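Local atomic coordinates of nudix hydrolase domain-containing protein (Thermotoga maritima, PDB entry 3E57), a protein that is of unknown function but probably acts as a Nudix hydrolase, cleaving a substrate that contains a nucleoside diphosphate linked to another group. Residues 18-23 and 64-69; 44-49 and 114-120; 68-74 and 101-107. Numbering follows the deposited sequence.

Contact 1. Residues 18-23 and 64-69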
loop_
_atom_site.group_PDB
_atom_site.type_symbol
_atom_site.label_atom_id
_atom_site.label_comp_id
_atom_site.label_asym_id
_atom_site.label_seq_id
_atom_site.Cartn_x
_atom_site.Cartn_y
_atom_site.Cartn_z
ATOM N N ILE B 18 -8.474 24.154 -7.896
ATOM C CA ILE B 18 -8.572 23.096 -6.880
ATOM C C ILE B 18 -7.316 22.929 -6.024
ATOM O O ILE B 18 -6.226 23.319 -6.432
ATOM C CB ILE B 18 -8.998 21.736 -7.504
ATOM C CG1 ILE B 18 -8.136 21.348 -8.716
ATOM C CG2 ILE B 18 -10.457 21.786 -7.916
ATOM C CD1 ILE B 18 -6.784 20.790 -8.386
ATOM N N LEU B 19 -7.490 22.350 -4.831
ATOM C CA LEU B 19 -6.409 22.223 -3.853
ATOM C C LEU B 19 -5.366 21.201 -4.297
ATOM O O LEU B 19 -5.693 20.054 -4.645
ATOM C CB LEU B 19 -6.959 21.832 -2.470
ATOM C CG LEU B 19 -5.976 21.708 -1.293
ATOM C CD1 LEU B 19 -5.312 23.047 -0.986
ATOM C CD2 LEU B 19 -6.680 21.170 -0.057
ATOM N N VAL B 20 -4.108 21.630 -4.260
ATOM C CA VAL B 20 -2.976 20.787 -4.611
ATOM C C VAL B 20 -1.836 20.993 -3.623
ATOM O O VAL B 20 -1.833 21.959 -2.870
ATOM C CB VAL B 20 -2.484 21.088 -6.045
ATOM C CG1 VAL B 20 -3.566 20.758 -7.052
ATOM C CG2 VAL B 20 -2.048 22.567 -6.192
ATOM N N VAL B 21 -0.893 20.056 -3.610
ATOM C CA VAL B 21 0.395 20.242 -2.947
ATOM C C VAL B 21 1.496 19.823 -3.909
ATOM O O VAL B 21 1.259 19.034 -4.814
ATOM C CB VAL B 21 0.522 19.423 -1.645
ATOM C CG1 VAL B 21 -0.461 19.911 -0.606
ATOM C CG2 VAL B 21 0.331 17.930 -1.920
ATOM N N LYS B 22 2.690 20.382 -3.733
ATOM C CA LYS B 22 3.852 19.950 -4.504
ATOM C C LYS B 22 4.222 18.554 -4.031
ATOM O O LYS B 22 4.206 18.279 -2.834
ATOM C CB LYS B 22 5.041 20.906 -4.325
ATOM C CG LYS B 22 4.829 22.296 -4.923
ATOM C CD LYS B 22 6.154 23.065 -5.141
ATOM C CE LYS B 22 6.933 23.311 -3.840
ATOM N NZ LYS B 22 8.075 24.289 -4.030
ATOM N N THR B 23 4.538 17.673 -4.973
ATOM C CA THR B 23 4.950 16.324 -4.643
ATOM C C THR B 23 6.195 16.343 -3.757
ATOM O O THR B 23 6.283 15.575 -2.799
ATOM C CB THR B 23 5.193 15.490 -5.915
ATOM O OG1 THR B 23 4.012 15.503 -6.725
ATOM C CG2 THR B 23 5.534 14.058 -5.563
ATOM N N GLU B 64 2.827 15.689 -12.701
ATOM C CA GLU B 64 3.256 14.886 -11.552
ATOM C C GLU B 64 4.108 15.687 -10.557
ATOM O O GLU B 64 4.501 15.160 -9.516
ATOM C CB GLU B 64 4.015 13.633 -12.009
ATOM C CG GLU B 64 3.117 12.558 -12.607
ATOM C CD GLU B 64 3.859 11.271 -12.953
ATOM O OE1 GLU B 64 4.983 11.057 -12.444
ATOM O OE2 GLU B 64 3.308 10.466 -13.734
ATOM N N THR B 65 4.386 16.952 -10.869
ATOM C CA THR B 65 5.040 17.864 -9.924
ATOM C C THR B 65 4.136 18.195 -8.737
ATOM O O THR B 65 4.615 18.638 -7.690
ATOM C CB THR B 65 5.419 19.206 -10.593
ATOM O OG1 THR B 65 6.103 18.960 -11.829
ATOM C CG2 THR B 65 6.311 20.034 -9.674
ATOM N N THR B 66 2.828 18.019 -8.920
ATOM C CA THR B 66 1.861 18.265 -7.859
ATOM C C THR B 66 0.900 17.088 -7.692
ATOM O O THR B 66 0.722 16.259 -8.599
ATOM C CB THR B 66 1.038 19.546 -8.130
ATOM O OG1 THR B 66 0.428 19.461 -9.424
ATOM C CG2 THR B 66 1.926 20.792 -8.060
ATOM N N LYS B 67 0.291 17.025 -6.512
ATOM C CA LYS B 67 -0.758 16.061 -6.240
ATOM C C LYS B 67 -2.026 16.792 -5.806
ATOM O O LYS B 67 -1.986 17.688 -4.965
ATOM C CB LYS B 67 -0.283 15.035 -5.197
ATOM C CG LYS B 67 0.710 14.055 -5.805
ATOM C CD LYS B 67 1.168 12.958 -4.850
ATOM C CE LYS B 67 1.694 11.727 -5.620
ATOM N NZ LYS B 67 0.608 10.690 -5.883
ATOM N N GLN B 68 -3.137 16.420 -6.430
ATOM C CA GLN B 68 -4.445 16.956 -6.120
ATOM C C GLN B 68 -4.965 16.289 -4.857
ATOM O O GLN B 68 -5.022 15.067 -4.787
ATOM C CB GLN B 68 -5.396 16.685 -7.283
ATOM C CG GLN B 68 -4.938 17.329 -8.602
ATOM C CD GLN B 68 -5.516 16.654 -9.817
ATOM O OE1 GLN B 68 -6.726 16.471 -9.920
ATOM N NE2 GLN B 68 -4.653 16.287 -10.757
ATOM N N VAL B 69 -5.325 17.086 -3.856
ATOM C CA VAL B 69 -5.837 16.545 -2.597
ATOM C C VAL B 69 -7.307 16.153 -2.740
ATOM O O VAL B 69 -8.168 17.002 -3.004
ATOM C CB VAL B 69 -5.663 17.544 -1.461
ATOM C CG1 VAL B 69 -6.318 17.022 -0.187
ATOM C CG2 VAL B 69 -4.185 17.825 -1.258
HETATM O O HOH W 1 -8.439 19.048 -4.691
#
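This is an antiparallel strand pairing near one end of the chain's mixed sheet: the N-terminal strand 17-22 runs beside the opening residues of the long strand 66-77. The axes of 18-22 and 66-69 come within 4.5 Å, with N-to-C directions 145° apart. V21 and K67 form the hydrogen-bonded pair, V21 N giving to K67 O at 2.9 Å and K67 N to V21 O at 2.8 Å. V20 opposite Q68 and K22 opposite T66 are the non-hydrogen-bonded pairs that flank it, and V69 N to L19 O (3.1 Å) carries the pairing on. Next to that bond, water 1 donates to both L19 O (2.9 Å) and V69 O (2.7 Å). Strand 66-77 belongs to the core of the Nudix fold, so the pairing joins the N-terminal part of the chain to that sheet, with strand 53-56 on the other side of 17-22. Beyond K22 the chain turns into helix 23-30, with K22 as its N-cap residue. There the pairing ends in two bonds from T23: its backbone N gives to T65 O at 2.9 Å, and its hydroxyl OG1 to E64 O, also at 2.9 Å. V20 and Q68 share one face, V20 CG1 lying 4.0 Å from Q68 CG, while the amide oxygen of Q68 goes on to H106. V21 and K67 share the other; V69 packs beside V21 (V21 CG1 to V69 CG2, 4.3 Å), under helix 41-51. The aliphatic part of K67 passes T23, with CG 3.7 Å from T23 OG1, before its ammonium reaches N145.

Contact 2. Residues 44-49 and 114-120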
loop_
_atom_site.group_PDB
_atom_site.type_symbol
_atom_site.label_atom_id
_atom_site.label_comp_id
_atom_site.label_asym_id
_atom_site.label_seq_id
_atom_site.Cartn_x
_atom_site.Cartn_y
_atom_site.Cartn_z
ATOM N N PHE B 44 -1.876 16.378 9.249
ATOM C CA PHE B 44 -2.285 16.533 7.851
ATOM C C PHE B 44 -2.873 17.917 7.549
ATOM O O PHE B 44 -2.516 18.537 6.555
ATOM C CB PHE B 44 -3.296 15.450 7.463
ATOM C CG PHE B 44 -3.750 15.547 6.047
ATOM C CD1 PHE B 44 -2.837 15.417 5.012
ATOM C CD2 PHE B 44 -5.077 15.785 5.745
ATOM C CE1 PHE B 44 -3.240 15.522 3.702
ATOM C CE2 PHE B 44 -5.485 15.898 4.420
ATOM C CZ PHE B 44 -4.561 15.757 3.406
ATOM N N LEU B 45 -3.789 18.382 8.390
ATOM C CA LEU B 45 -4.424 19.687 8.180
ATOM C C LEU B 45 -3.400 20.817 8.255
ATOM O O LEU B 45 -3.452 21.761 7.465
ATOM C CB LEU B 45 -5.537 19.928 9.199
ATOM C CG LEU B 45 -6.805 19.090 9.076
ATOM C CD1 LEU B 45 -7.761 19.484 10.192
ATOM C CD2 LEU B 45 -7.456 19.237 7.691
ATOM N N ASN B 46 -2.473 20.707 9.206
ATOM C CA ASN B 46 -1.331 21.623 9.310
ATOM C C ASN B 46 -0.491 21.584 8.042
ATOM O O ASN B 46 -0.085 22.619 7.525
ATOM C CB ASN B 46 -0.461 21.259 10.515
ATOM C CG ASN B 46 -1.100 21.649 11.838
ATOM O OD1 ASN B 46 -2.030 22.467 11.879
ATOM N ND2 ASN B 46 -0.601 21.072 12.931
ATOM N N PHE B 47 -0.248 20.376 7.533
ATOM C CA PHE B 47 0.466 20.195 6.265
ATOM C C PHE B 47 -0.221 20.932 5.121
ATOM O O PHE B 47 0.441 21.580 4.304
ATOM C CB PHE B 47 0.609 18.698 5.946
ATOM C CG PHE B 47 0.984 18.414 4.529
ATOM C CD1 PHE B 47 2.310 18.472 4.125
ATOM C CD2 PHE B 47 0.020 18.049 3.599
ATOM C CE1 PHE B 47 2.669 18.205 2.807
ATOM C CE2 PHE B 47 0.374 17.785 2.287
ATOM C CZ PHE B 47 1.702 17.858 1.891
ATOM N N LEU B 48 -1.550 20.854 5.070
ATOM C CA LEU B 48 -2.320 21.562 4.048
ATOM C C LEU B 48 -2.188 23.078 4.187
ATOM O O LEU B 48 -1.998 23.774 3.206
ATOM C CB LEU B 48 -3.805 21.183 4.111
ATOM C CG LEU B 48 -4.190 19.756 3.733
ATOM C CD1 LEU B 48 -5.711 19.606 3.802
ATOM C CD2 LEU B 48 -3.634 19.417 2.348
ATOM N N ASP B 49 -2.305 23.585 5.405
ATOM C CA ASP B 49 -2.183 25.028 5.622
ATOM C C ASP B 49 -0.791 25.534 5.272
ATOM O O ASP B 49 -0.649 26.646 4.769
ATOM C CB ASP B 49 -2.543 25.397 7.060
ATOM C CG ASP B 49 -4.031 25.649 7.245
ATOM O OD1 ASP B 49 -4.720 25.980 6.245
ATOM O OD2 ASP B 49 -4.502 25.517 8.402
ATOM N N THR B 114 -8.798 29.316 3.523
ATOM C CA THR B 114 -7.488 28.676 3.668
ATOM C C THR B 114 -7.618 27.217 3.240
ATOM O O THR B 114 -8.725 26.679 3.242
ATOM C CB THR B 114 -7.003 28.700 5.134
ATOM O OG1 THR B 114 -7.945 28.002 5.967
ATOM C CG2 THR B 114 -6.831 30.143 5.636
ATOM N N PRO B 115 -6.490 26.570 2.876
ATOM C CA PRO B 115 -6.461 25.145 2.522
ATOM C C PRO B 115 -7.195 24.222 3.502
ATOM O O PRO B 115 -7.912 23.314 3.078
ATOM C CB PRO B 115 -4.964 24.824 2.529
ATOM C CG PRO B 115 -4.309 26.082 2.159
ATOM C CD PRO B 115 -5.150 27.178 2.753
ATOM N N ARG B 116 -6.995 24.450 4.795
ATOM C CA ARG B 116 -7.637 23.655 5.833
ATOM C C ARG B 116 -9.145 23.858 5.839
ATOM O O ARG B 116 -9.909 22.897 5.879
ATOM C CB ARG B 116 -7.056 24.030 7.188
ATOM C CG ARG B 116 -7.723 23.386 8.373
ATOM C CD ARG B 116 -7.513 24.214 9.611
ATOM N NE ARG B 116 -7.554 23.382 10.801
ATOM C CZ ARG B 116 -6.501 22.769 11.335
ATOM N NH1 ARG B 116 -5.278 22.904 10.826
ATOM N NH2 ARG B 116 -6.677 22.036 12.414
ATOM N N GLU B 117 -9.564 25.122 5.809
ATOM C CA GLU B 117 -10.977 25.463 5.786
ATOM C C GLU B 117 -11.651 24.956 4.511
ATOM O O GLU B 117 -12.767 24.437 4.568
ATOM C CB GLU B 117 -11.149 26.983 5.901
ATOM C CG GLU B 117 -12.592 27.460 5.993
ATOM C CD GLU B 117 -12.719 28.958 5.801
ATOM O OE1 GLU B 117 -11.688 29.661 5.916
ATOM O OE2 GLU B 117 -13.843 29.436 5.521
ATOM N N ALA B 118 -10.979 25.120 3.370
ATOM C CA ALA B 118 -11.513 24.666 2.082
ATOM C C ALA B 118 -11.631 23.147 2.076
ATOM O O ALA B 118 -12.616 22.605 1.580
ATOM C CB ALA B 118 -10.627 25.126 0.920
ATOM N N PHE B 119 -10.623 22.480 2.636
ATOM C CA PHE B 119 -10.611 21.017 2.730
ATOM C C PHE B 119 -11.820 20.524 3.510
ATOM O O PHE B 119 -12.582 19.690 3.024
ATOM C CB PHE B 119 -9.328 20.512 3.394
ATOM C CG PHE B 119 -9.272 19.005 3.529
ATOM C CD1 PHE B 119 -8.704 18.225 2.532
ATOM C CD2 PHE B 119 -9.810 18.376 4.645
ATOM C CE1 PHE B 119 -8.666 16.840 2.648
ATOM C CE2 PHE B 119 -9.785 16.993 4.769
ATOM C CZ PHE B 119 -9.199 16.222 3.767
ATOM N N LEU B 120 -12.005 21.067 4.711
ATOM C CA LEU B 120 -13.064 20.603 5.594
ATOM C C LEU B 120 -14.461 20.814 5.002
ATOM O O LEU B 120 -15.296 19.912 5.054
ATOM C CB LEU B 120 -12.926 21.241 6.981
ATOM C CG LEU B 120 -11.675 20.781 7.750
ATOM C CD1 LEU B 120 -11.517 21.534 9.061
ATOM C CD2 LEU B 120 -11.705 19.283 8.001
#
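F119 reaches across to the 44-49 helix and lies against L48, F44 and L45. L48 CD1 comes within 3.5 Å of F119 CD1, L45 CD2 within 3.9 Å of F119 CD2, and F44 points its ring edge at the F119 face in an offset edge-to-face pair, centroids 5.5 Å apart and planes at 77°. Helix 115-130, probably the Nudix helix, starts at N-cap T114 (weak E117 N to T114 OG1 bond, 3.3 Å). D49 OD1 accepts from the backbone R116 N at 3.1 Å, while D49 OD2 makes a long salt bridge to R116 NH1 (3.6 Å). The R116 guanidinium lies with one face over L45 CB and is also held by E42. P115 CB packs on L48 CB at 4.1 Å. The axes of segments 44-49 and 115-120 approach to 8.6 Å, their N-to-C directions 122° apart. Both helices cover the same side of the sheet: L48 and F119 meet V69 of strand 66-77, and F44 and F119 meet A158 of strand 155-163.

Contact 3. Residues 68-74 and 101-107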
loop_
_atom_site.group_PDB
_atom_site.type_symbol
_atom_site.label_atom_id
_atom_site.label_comp_id
_atom_site.label_asym_id
_atom_site.label_seq_id
_atom_site.Cartn_x
_atom_site.Cartn_y
_atom_site.Cartn_z
ATOM N N GLN B 68 -3.137 16.420 -6.430
ATOM C CA GLN B 68 -4.445 16.956 -6.120
ATOM C C GLN B 68 -4.965 16.289 -4.857
ATOM O O GLN B 68 -5.022 15.067 -4.787
ATOM C CB GLN B 68 -5.396 16.685 -7.283
ATOM C CG GLN B 68 -4.938 17.329 -8.602
ATOM C CD GLN B 68 -5.516 16.654 -9.817
ATOM O OE1 GLN B 68 -6.726 16.471 -9.920
ATOM N NE2 GLN B 68 -4.653 16.287 -10.757
ATOM N N VAL B 69 -5.325 17.086 -3.856
ATOM C CA VAL B 69 -5.837 16.545 -2.597
ATOM C C VAL B 69 -7.307 16.153 -2.740
ATOM O O VAL B 69 -8.168 17.002 -3.004
ATOM C CB VAL B 69 -5.663 17.544 -1.461
ATOM C CG1 VAL B 69 -6.318 17.022 -0.187
ATOM C CG2 VAL B 69 -4.185 17.825 -1.258
ATOM N N ILE B 70 -7.571 14.856 -2.568
ATOM C CA ILE B 70 -8.885 14.267 -2.773
ATOM C C ILE B 70 -9.413 13.706 -1.448
ATOM O O ILE B 70 -8.961 12.642 -1.006
ATOM C CB ILE B 70 -8.821 13.112 -3.817
ATOM C CG1 ILE B 70 -8.146 13.572 -5.115
ATOM C CG2 ILE B 70 -10.217 12.575 -4.119
ATOM C CD1 ILE B 70 -8.881 14.688 -5.833
ATOM N N PRO B 71 -10.353 14.415 -0.797
ATOM C CA PRO B 71 -11.068 13.767 0.292
ATOM C C PRO B 71 -11.800 12.541 -0.252
ATOM O O PRO B 71 -12.366 12.609 -1.337
ATOM C CB PRO B 71 -12.046 14.851 0.766
ATOM C CG PRO B 71 -12.154 15.809 -0.383
ATOM C CD PRO B 71 -10.794 15.814 -0.978
ATOM N N TYR B 72 -11.746 11.432 0.476
ATOM C CA TYR B 72 -12.238 10.136 0.000
ATOM C C TYR B 72 -12.922 9.434 1.172
ATOM O O TYR B 72 -12.260 9.005 2.127
ATOM C CB TYR B 72 -11.071 9.305 -0.522
ATOM C CG TYR B 72 -11.473 8.107 -1.356
ATOM C CD1 TYR B 72 -12.016 8.274 -2.631
ATOM C CD2 TYR B 72 -11.292 6.815 -0.895
ATOM C CE1 TYR B 72 -12.382 7.190 -3.403
ATOM C CE2 TYR B 72 -11.656 5.717 -1.684
ATOM C CZ TYR B 72 -12.200 5.921 -2.936
ATOM O OH TYR B 72 -12.560 4.823 -3.717
ATOM N N VAL B 73 -14.243 9.342 1.114
ATOM C CA VAL B 73 -15.026 8.937 2.262
ATOM C C VAL B 73 -15.722 7.613 2.008
ATOM O O VAL B 73 -16.466 7.465 1.038
ATOM C CB VAL B 73 -16.084 10.005 2.616
ATOM C CG1 VAL B 73 -16.817 9.612 3.898
ATOM C CG2 VAL B 73 -15.425 11.382 2.757
ATOM N N VAL B 74 -15.465 6.659 2.894
ATOM C CA VAL B 74 -16.167 5.401 2.919
ATOM C C VAL B 74 -17.293 5.557 3.936
ATOM O O VAL B 74 -17.062 6.027 5.057
ATOM C CB VAL B 74 -15.229 4.269 3.359
ATOM C CG1 VAL B 74 -16.015 2.965 3.533
ATOM C CG2 VAL B 74 -14.090 4.102 2.345
ATOM N N LEU B 101 -15.736 1.732 -3.661
ATOM C CA LEU B 101 -15.817 1.914 -2.226
ATOM C C LEU B 101 -15.114 3.233 -1.958
ATOM O O LEU B 101 -13.879 3.338 -2.109
ATOM C CB LEU B 101 -15.073 0.808 -1.483
ATOM C CG LEU B 101 -15.054 0.931 0.036
ATOM C CD1 LEU B 101 -16.457 0.636 0.593
ATOM C CD2 LEU B 101 -14.013 0.043 0.694
ATOM N N GLY B 102 -15.887 4.234 -1.593
ATOM C CA GLY B 102 -15.335 5.538 -1.316
ATOM C C GLY B 102 -15.874 6.566 -2.274
ATOM O O GLY B 102 -15.955 6.321 -3.479
ATOM N N ILE B 103 -16.246 7.718 -1.726
ATOM C CA ILE B 103 -16.739 8.841 -2.511
ATOM C C ILE B 103 -15.723 9.968 -2.386
ATOM O O ILE B 103 -15.428 10.433 -1.285
ATOM C CB ILE B 103 -18.100 9.308 -1.995
ATOM C CG1 ILE B 103 -19.103 8.155 -2.031
ATOM C CG2 ILE B 103 -18.621 10.476 -2.828
ATOM C CD1 ILE B 103 -20.277 8.377 -1.129
ATOM N N GLY B 104 -15.146 10.359 -3.513
ATOM C CA GLY B 104 -14.122 11.378 -3.526
ATOM C C GLY B 104 -14.446 12.534 -4.438
ATOM O O GLY B 104 -15.276 12.420 -5.338
ATOM N N GLY B 105 -13.786 13.657 -4.193
ATOM C CA GLY B 105 -13.851 14.786 -5.106
ATOM C C GLY B 105 -12.750 15.772 -4.813
ATOM O O GLY B 105 -12.048 15.638 -3.826
ATOM N N HIS B 106 -12.620 16.779 -5.664
ATOM C CA HIS B 106 -11.601 17.808 -5.488
ATOM C C HIS B 106 -12.043 18.848 -4.467
ATOM O O HIS B 106 -13.240 19.039 -4.241
ATOM C CB HIS B 106 -11.296 18.470 -6.828
ATOM C CG HIS B 106 -10.613 17.559 -7.796
ATOM N ND1 HIS B 106 -11.303 16.665 -8.589
ATOM C CD2 HIS B 106 -9.302 17.389 -8.087
ATOM C CE1 HIS B 106 -10.446 15.991 -9.334
ATOM N NE2 HIS B 106 -9.225 16.412 -9.053
ATOM N N VAL B 107 -11.075 19.504 -3.837
ATOM C CA VAL B 107 -11.372 20.649 -2.987
ATOM C C VAL B 107 -11.238 21.895 -3.860
ATOM O O VAL B 107 -10.229 22.071 -4.534
ATOM C CB VAL B 107 -10.424 20.715 -1.773
ATOM C CG1 VAL B 107 -10.668 21.985 -0.958
ATOM C CG2 VAL B 107 -10.593 19.459 -0.908
HETATM O O HOH W 1 -8.439 19.048 -4.691
HETATM O O HOH W 2 -14.248 5.308 -5.716
#
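Y72 takes a chi1 near -165° (t), which lays its ring back across the neighbouring segment, so that G102 CA sits over one ring face, 3.9 Å from the centroid, in a CH-pi contact. A CB on G102 would clash with Y72 CE2, and the backbone there (phi 117°, psi 136°) itself calls for glycine. At G104 the backbone angles are ordinary, but a CB would come 2.9 Å from Y72 CD1. At the ring's tip, OH hydrogen-bonds to S196, and water 2 links Y72 OH (2.7 Å) to G102 O (3.0 Å). The glycine-rich run G102-I103-G104-G105 leads into what is probably this protein's version of the Nudix box, continuing into helix 115-130; here it pairs antiparallel with strand 66-77. V73 and I103 form the hydrogen-bonded pair, with V73 N to I103 O at 2.9 Å and I103 N to V73 O at 2.8 Å, and their side chains face helix 115-130. Two residues back along the strand, P71 has no NH to return a bond, which leaves the weak G105 N to P71 O (3.4 Å), and G105 O, 3.1 Å from P71 CD, is buried without a polar partner. P71 CD also packs on V107 CG2 (3.7 Å). H106 points its CA-to-CB bond away, but with chi1 at -68° and chi2 at 83° its ring swings back to the strand: NE2 donates to Q68 OE1 at 2.6 Å. I70, m at both chi angles, drops CD1 over the imidazole face, 3.7 Å from the centroid. Water 1 spans V69 O (2.7 Å) and V107 N (2.8 Å).

How the contacts relate
Contacts 1 and 3 follow one another along strand 66-77, sharing Q68 and V69, with centres 14 Å apart. They meet at V107, whose O lies 2.8 Å from L19 N, a probable hydrogen bond, and at water 1, common to both. Contact 2 lies 13 Å from contact 1 and 14 Å from contact 3, centre to centre, and packs on V69: F119 CE1 is 3.7 Å from V69 CG1, and L48 CD2 is 4.0 Å from V69 CG2. In contact 3 the I103 side chain touches E126 and E130 of helix 115-130, where the sequence matches the glutamate-rich end of the Nudix box, so the catalytic region probably lies near there; no metal is modelled.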